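Local structure of hypothetical protein BA_2335 (Bacillus anthracis, 4H4N) at residues K7-V21 with V34-I48. The protein is of unknown function, a small all-beta protein of the BA_2335-like family, built of antiparallel strands without any helix. Sequence-based numbering, arbitrary orientation. Where two conformers were deposited one is given.
Sequences KPIAFKVPPNSKLKV and VSIINQLSTPKCQTI. With SO4 (sulfate ion), chain F.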
loop_
_atom_site.group_PDB
_atom_site.type_symbol
_atom_site.label_atom_id
_atom_site.label_comp_id
_atom_site.label_asym_id
_atom_site.label_seq_id
_atom_site.Cartn_x
_atom_site.Cartn_y
_atom_site.Cartn_z
ATOM N N LYS A 7 9.331 -4.978 11.273
ATOM C CA LYS A 7 8.747 -6.220 10.829
ATOM C C LYS A 7 7.938 -5.987 9.543
ATOM O O LYS A 7 7.531 -4.860 9.251
ATOM C CB LYS A 7 7.830 -6.782 11.918
ATOM C CG LYS A 7 8.556 -7.332 13.139
ATOM C CD LYS A 7 7.566 -7.668 14.261
ATOM C CE LYS A 7 8.233 -8.396 15.428
ATOM N NZ LYS A 7 7.278 -8.668 16.545
ATOM N N PRO A 8 7.727 -7.049 8.754
ATOM C CA PRO A 8 6.889 -6.910 7.574
ATOM C C PRO A 8 5.492 -6.405 7.929
ATOM O O PRO A 8 4.995 -6.691 9.026
ATOM C CB PRO A 8 6.801 -8.352 7.053
ATOM C CG PRO A 8 8.100 -8.949 7.439
ATOM C CD PRO A 8 8.408 -8.359 8.786
ATOM N N ILE A 9 4.912 -5.602 7.042
ATOM C CA ILE A 9 3.513 -5.192 7.160
ATOM C C ILE A 9 2.831 -5.842 5.959
ATOM O O ILE A 9 3.291 -5.693 4.823
ATOM C CB ILE A 9 3.302 -3.657 7.147
ATOM C CG1 ILE A 9 4.186 -2.962 8.173
ATOM C CG2 ILE A 9 1.840 -3.340 7.402
ATOM C CD1 ILE A 9 4.223 -1.454 7.986
ATOM N N ALA A 10 1.736 -6.563 6.210
ATOM C CA ALA A 10 1.014 -7.289 5.173
ATOM C C ALA A 10 -0.179 -6.483 4.702
ATOM O O ALA A 10 -0.871 -5.854 5.501
ATOM C CB ALA A 10 0.553 -8.642 5.711
ATOM N N PHE A 11 -0.456 -6.588 3.405
ATOM C CA PHE A 11 -1.557 -5.897 2.746
ATOM C C PHE A 11 -2.289 -6.818 1.789
ATOM O O PHE A 11 -1.683 -7.588 1.074
ATOM C CB PHE A 11 -1.032 -4.701 1.953
ATOM C CG PHE A 11 -0.422 -3.665 2.804
ATOM C CD1 PHE A 11 -1.225 -2.745 3.445
ATOM C CD2 PHE A 11 0.936 -3.615 3.003
ATOM C CE1 PHE A 11 -0.687 -1.795 4.278
ATOM C CE2 PHE A 11 1.492 -2.651 3.818
ATOM C CZ PHE A 11 0.677 -1.748 4.464
ATOM N N LYS A 12 -3.608 -6.721 1.784
ATOM C CA LYS A 12 -4.426 -7.453 0.828
ATOM C C LYS A 12 -4.745 -6.518 -0.323
ATOM O O LYS A 12 -5.348 -5.464 -0.135
ATOM C CB LYS A 12 -5.714 -7.947 1.469
ATOM C CG LYS A 12 -6.569 -8.762 0.523
ATOM C CD LYS A 12 -7.690 -9.476 1.248
ATOM C CE LYS A 12 -8.674 -8.507 1.870
ATOM N NZ LYS A 12 -9.721 -9.192 2.637
ATOM N N VAL A 13 -4.356 -6.898 -1.519
ATOM C CA VAL A 13 -4.598 -6.096 -2.692
ATOM C C VAL A 13 -5.796 -6.695 -3.414
ATOM O O VAL A 13 -5.770 -7.860 -3.795
ATOM C CB VAL A 13 -3.396 -6.032 -3.617
ATOM C CG1 VAL A 13 -3.646 -5.037 -4.735
ATOM C CG2 VAL A 13 -2.128 -5.680 -2.831
ATOM N N PRO A 14 -6.863 -5.918 -3.619
ATOM C CA PRO A 14 -8.021 -6.486 -4.299
ATOM C C PRO A 14 -7.726 -6.863 -5.739
ATOM O O PRO A 14 -6.722 -6.435 -6.314
ATOM C CB PRO A 14 -9.056 -5.350 -4.236
ATOM C CG PRO A 14 -8.637 -4.506 -3.106
ATOM C CD PRO A 14 -7.136 -4.563 -3.115
ATOM N N PRO A 15 -8.595 -7.676 -6.338
ATOM C CA PRO A 15 -8.420 -8.052 -7.728
ATOM C C PRO A 15 -8.275 -6.873 -8.668
ATOM O O PRO A 15 -8.951 -5.855 -8.506
ATOM C CB PRO A 15 -9.725 -8.805 -8.057
ATOM C CG PRO A 15 -10.199 -9.324 -6.739
ATOM C CD PRO A 15 -9.831 -8.244 -5.775
ATOM N N ASN A 16 -7.388 -6.998 -9.638
ATOM C CA ASN A 16 -7.310 -6.007 -10.709
ATOM C C ASN A 16 -7.108 -4.602 -10.173
ATOM O O ASN A 16 -7.737 -3.652 -10.649
ATOM C CB ASN A 16 -8.592 -6.083 -11.554
ATOM C CG ASN A 16 -8.794 -7.440 -12.139
ATOM O OD1 ASN A 16 -7.926 -7.940 -12.832
ATOM N ND2 ASN A 16 -9.919 -8.059 -11.842
ATOM N N SER A 17 -6.213 -4.468 -9.200
ATOM C CA SER A 17 -6.061 -3.207 -8.505
ATOM C C SER A 17 -4.615 -2.915 -8.150
ATOM O O SER A 17 -3.745 -3.786 -8.156
ATOM C CB SER A 17 -6.872 -3.227 -7.189
ATOM O OG SER A 17 -8.253 -3.412 -7.397
ATOM N N LYS A 18 -4.388 -1.651 -7.819
ATOM C CA LYS A 18 -3.162 -1.170 -7.223
ATOM C C LYS A 18 -3.507 -0.639 -5.836
ATOM O O LYS A 18 -4.429 0.154 -5.679
ATOM C CB LYS A 18 -2.552 -0.047 -8.069
ATOM C CG LYS A 18 -1.301 0.571 -7.432
ATOM C CD LYS A 18 -0.720 1.727 -8.194
ATOM C CE LYS A 18 -0.078 1.250 -9.462
ATOM N NZ LYS A 18 0.812 2.306 -10.048
ATOM N N LEU A 19 -2.780 -1.085 -4.828
ATOM C CA LEU A 19 -2.904 -0.569 -3.481
ATOM C C LEU A 19 -1.783 0.437 -3.245
ATOM O O LEU A 19 -0.613 0.127 -3.452
ATOM C CB LEU A 19 -2.798 -1.689 -2.464
ATOM C CG LEU A 19 -3.190 -1.294 -1.029
ATOM C CD1 LEU A 19 -4.694 -1.119 -0.881
ATOM C CD2 LEU A 19 -2.641 -2.295 -0.028
ATOM N N LYS A 20 -2.153 1.636 -2.811
ATOM C CA LYS A 20 -1.218 2.716 -2.516
ATOM C C LYS A 20 -1.198 2.929 -1.013
ATOM O O LYS A 20 -2.231 3.261 -0.440
ATOM C CB LYS A 20 -1.648 3.995 -3.230
ATOM C CG LYS A 20 -1.717 3.877 -4.757
ATOM C CD LYS A 20 -2.021 5.230 -5.410
ATOM C CE LYS A 20 -1.937 5.186 -6.925
ATOM N NZ LYS A 20 -1.959 6.558 -7.513
ATOM N N VAL A 21 -0.030 2.768 -0.397
ATOM C CA VAL A 21 0.142 2.897 1.037
ATOM C C VAL A 21 0.914 4.190 1.294
ATOM O O VAL A 21 2.006 4.372 0.770
ATOM C CB VAL A 21 0.926 1.700 1.612
ATOM C CG1 VAL A 21 1.046 1.809 3.122
ATOM C CG2 VAL A 21 0.279 0.370 1.200
ATOM N N VAL A 34 4.284 3.870 -0.941
ATOM C CA VAL A 34 4.659 2.656 -1.633
ATOM C C VAL A 34 3.402 2.109 -2.310
ATOM O O VAL A 34 2.280 2.491 -1.954
ATOM C CB VAL A 34 5.314 1.609 -0.720
ATOM C CG1 VAL A 34 6.574 2.179 -0.062
ATOM C CG2 VAL A 34 4.383 1.105 0.289
ATOM N N SER A 35 3.560 1.235 -3.278
ATOM C CA SER A 35 2.412 0.686 -3.946
ATOM C C SER A 35 2.656 -0.735 -4.379
ATOM O O SER A 35 3.793 -1.188 -4.514
ATOM C CB SER A 35 2.001 1.567 -5.106
ATOM O OG SER A 35 3.030 1.637 -6.081
ATOM N N ILE A 36 1.558 -1.449 -4.557
ATOM C CA ILE A 36 1.552 -2.868 -4.851
ATOM C C ILE A 36 0.483 -3.148 -5.895
ATOM O O ILE A 36 -0.668 -2.759 -5.707
ATOM C CB ILE A 36 1.237 -3.720 -3.597
ATOM C CG1 ILE A 36 2.090 -3.304 -2.380
ATOM C CG2 ILE A 36 1.375 -5.198 -3.943
ATOM C CD1 ILE A 36 1.565 -3.876 -1.071
ATOM N N ILE A 37 0.831 -3.841 -6.963
ATOM C CA ILE A 37 -0.150 -4.203 -7.966
ATOM C C ILE A 37 -0.617 -5.646 -7.827
ATOM O O ILE A 37 0.129 -6.532 -7.411
ATOM C CB ILE A 37 0.327 -3.943 -9.399
ATOM C CG1 ILE A 37 1.521 -4.785 -9.762
ATOM C CG2 ILE A 37 0.563 -2.451 -9.617
ATOM C CD1 ILE A 37 1.921 -4.662 -11.208
ATOM N N ASN A 38 -1.865 -5.865 -8.205
ATOM C CA ASN A 38 -2.438 -7.190 -8.307
ATOM C C ASN A 38 -3.247 -7.285 -9.588
ATOM O O ASN A 38 -4.379 -6.840 -9.643
ATOM C CB ASN A 38 -3.313 -7.520 -7.113
ATOM C CG ASN A 38 -3.933 -8.887 -7.237
ATOM O OD1 ASN A 38 -3.457 -9.736 -8.004
ATOM N ND2 ASN A 38 -5.006 -9.113 -6.491
ATOM N N GLN A 39 -2.641 -7.887 -10.605
ATOM C CA GLN A 39 -3.298 -8.038 -11.885
ATOM C C GLN A 39 -4.303 -9.204 -11.900
ATOM O O GLN A 39 -5.022 -9.362 -12.890
ATOM C CB GLN A 39 -2.257 -8.284 -12.981
ATOM C CG GLN A 39 -1.597 -9.677 -13.001
ATOM C CD GLN A 39 -0.463 -9.878 -12.029
ATOM O OE1 GLN A 39 -0.197 -9.073 -11.127
ATOM N NE2 GLN A 39 0.247 -10.963 -12.236
ATOM N N LEU A 40 -4.300 -10.041 -10.866
ATOM C CA LEU A 40 -5.133 -11.220 -10.840
ATOM C C LEU A 40 -6.577 -10.907 -10.519
ATOM O O LEU A 40 -6.920 -9.840 -10.018
ATOM C CB LEU A 40 -4.607 -12.208 -9.807
ATOM C CG LEU A 40 -3.149 -12.620 -9.999
ATOM C CD1 LEU A 40 -2.715 -13.543 -8.881
ATOM C CD2 LEU A 40 -2.921 -13.265 -11.375
ATOM N N SER A 41 -7.432 -11.889 -10.781
ATOM C CA SER A 41 -8.860 -11.758 -10.547
ATOM C C SER A 41 -9.274 -12.126 -9.133
ATOM O O SER A 41 -10.466 -12.054 -8.821
ATOM C CB SER A 41 -9.637 -12.635 -11.529
ATOM O OG SER A 41 -9.474 -14.009 -11.245
ATOM N N THR A 42 -8.300 -12.495 -8.300
ATOM C CA THR A 42 -8.501 -12.879 -6.922
ATOM C C THR A 42 -7.660 -11.959 -6.040
ATOM O O THR A 42 -6.649 -11.426 -6.492
ATOM C CB THR A 42 -8.051 -14.356 -6.723
ATOM O OG1 THR A 42 -6.733 -14.522 -7.256
ATOM C CG2 THR A 42 -9.001 -15.292 -7.439
ATOM N N PRO A 43 -8.056 -11.774 -4.766
ATOM C CA PRO A 43 -7.247 -10.934 -3.876
ATOM C C PRO A 43 -5.922 -11.588 -3.602
ATOM O O PRO A 43 -5.804 -12.822 -3.618
ATOM C CB PRO A 43 -8.078 -10.850 -2.587
ATOM C CG PRO A 43 -9.375 -11.542 -2.863
ATOM C CD PRO A 43 -9.243 -12.332 -4.098
ATOM N N LYS A 44 -4.911 -10.771 -3.357
ATOM C CA LYS A 44 -3.584 -11.278 -3.099
ATOM C C LYS A 44 -2.917 -10.512 -1.975
ATOM O O LYS A 44 -3.014 -9.297 -1.907
ATOM C CB LYS A 44 -2.762 -11.209 -4.378
ATOM C CG LYS A 44 -3.240 -12.203 -5.432
ATOM C CD LYS A 44 -3.022 -13.653 -5.001
ATOM C CE LYS A 44 -3.911 -14.618 -5.772
ATOM N NZ LYS A 44 -5.268 -14.721 -5.213
ATOM N N CYS A 45 -2.237 -11.229 -1.089
ATOM C CA CYS A 45 -1.533 -10.619 0.020
ATOM C C CYS A 45 -0.076 -10.408 -0.367
ATOM O O CYS A 45 0.548 -11.269 -0.982
ATOM C CB CYS A 45 -1.646 -11.531 1.261
ATOM S SG CYS A 45 -0.924 -10.879 2.774
ATOM N N GLN A 46 0.461 -9.249 0.000
ATOM C CA GLN A 46 1.862 -8.914 -0.210
ATOM C C GLN A 46 2.380 -8.216 1.023
ATOM O O GLN A 46 1.668 -7.400 1.616
ATOM C CB GLN A 46 1.999 -7.958 -1.403
ATOM C CG GLN A 46 3.329 -7.234 -1.544
ATOM C CD GLN A 46 4.342 -8.084 -2.227
ATOM O OE1 GLN A 46 4.029 -8.762 -3.211
ATOM N NE2 GLN A 46 5.581 -8.032 -1.752
ATOM N N THR A 47 3.619 -8.500 1.404
ATOM C CA THR A 47 4.231 -7.756 2.497
ATOM C C THR A 47 5.169 -6.654 2.001
ATOM O O THR A 47 5.771 -6.738 0.921
ATOM C CB THR A 47 5.029 -8.638 3.424
ATOM O OG1 THR A 47 6.068 -9.269 2.691
ATOM C CG2 THR A 47 4.150 -9.660 4.077
ATOM N N ILE A 48 5.239 -5.600 2.807
ATOM C CA ILE A 48 6.171 -4.488 2.632
ATOM C C ILE A 48 7.163 -4.660 3.790
ATOM O O ILE A 48 6.775 -4.677 4.962
ATOM C CB ILE A 48 5.452 -3.127 2.709
ATOM C CG1 ILE A 48 4.485 -2.925 1.521
ATOM C CG2 ILE A 48 6.478 -1.998 2.765
ATOM C CD1 ILE A 48 5.146 -2.849 0.162
HETATM S S SO4 F . -3.454 10.037 -6.406
HETATM O O1 SO4 F . -4.211 10.119 -7.649
HETATM O O2 SO4 F . -2.605 8.854 -6.461
HETATM O O3 SO4 F . -4.353 9.953 -5.260
HETATM O O4 SO4 F . -2.622 11.230 -6.278
HETATM O O HOH W 1 2.361 4.024 -7.653
#
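Strand 9-13 pairs antiparallel with 44-48 and strand 17-21 with 34-38, each pair of axes 4.6 Å apart, in two ladders whose register shifts by two residues between V13 and S17. A type II turn from P14 to S17 links the ladders on one side; N16 and S17 both face N38, a G1 beta bulge. N38 sits at the junction. With CG anti to the backbone N (chi1 179°), its amide reaches back toward strand 9-13: N38 ND2 donates to V13 O at 3.1 Å, from well above the carbonyl plane, and to T42 O at 2.8 Å, almost within the amide's own plane. OD1 accepts from L40 N, closing an Asx turn. V13 O also takes the backbone N of K44. Beside it V13 CG1 packs on N38 CB at 3.5 Å, while CG2 meets I36 CG2 at 3.7 Å. F11 lies between the ladders: I48 CG1 approaches ring atom CE2 obliquely at 3.8 Å, I36 CD1 touches CB, and V21 CG2 stands over the centre of one ring face. Y57 of strand 56-63 adds an edge-to-face contact. On the face that carries K18, S35 and K20, K20 NZ donates to sulfate O2 at 2.6 Å, R62 bonding the same ion, probably from the crystallisation liquor. The two ladders thus fold over an apolar filling of F11, V13, I36 and I48, and the buried N38 ties the loops at one end by hydrogen bonds.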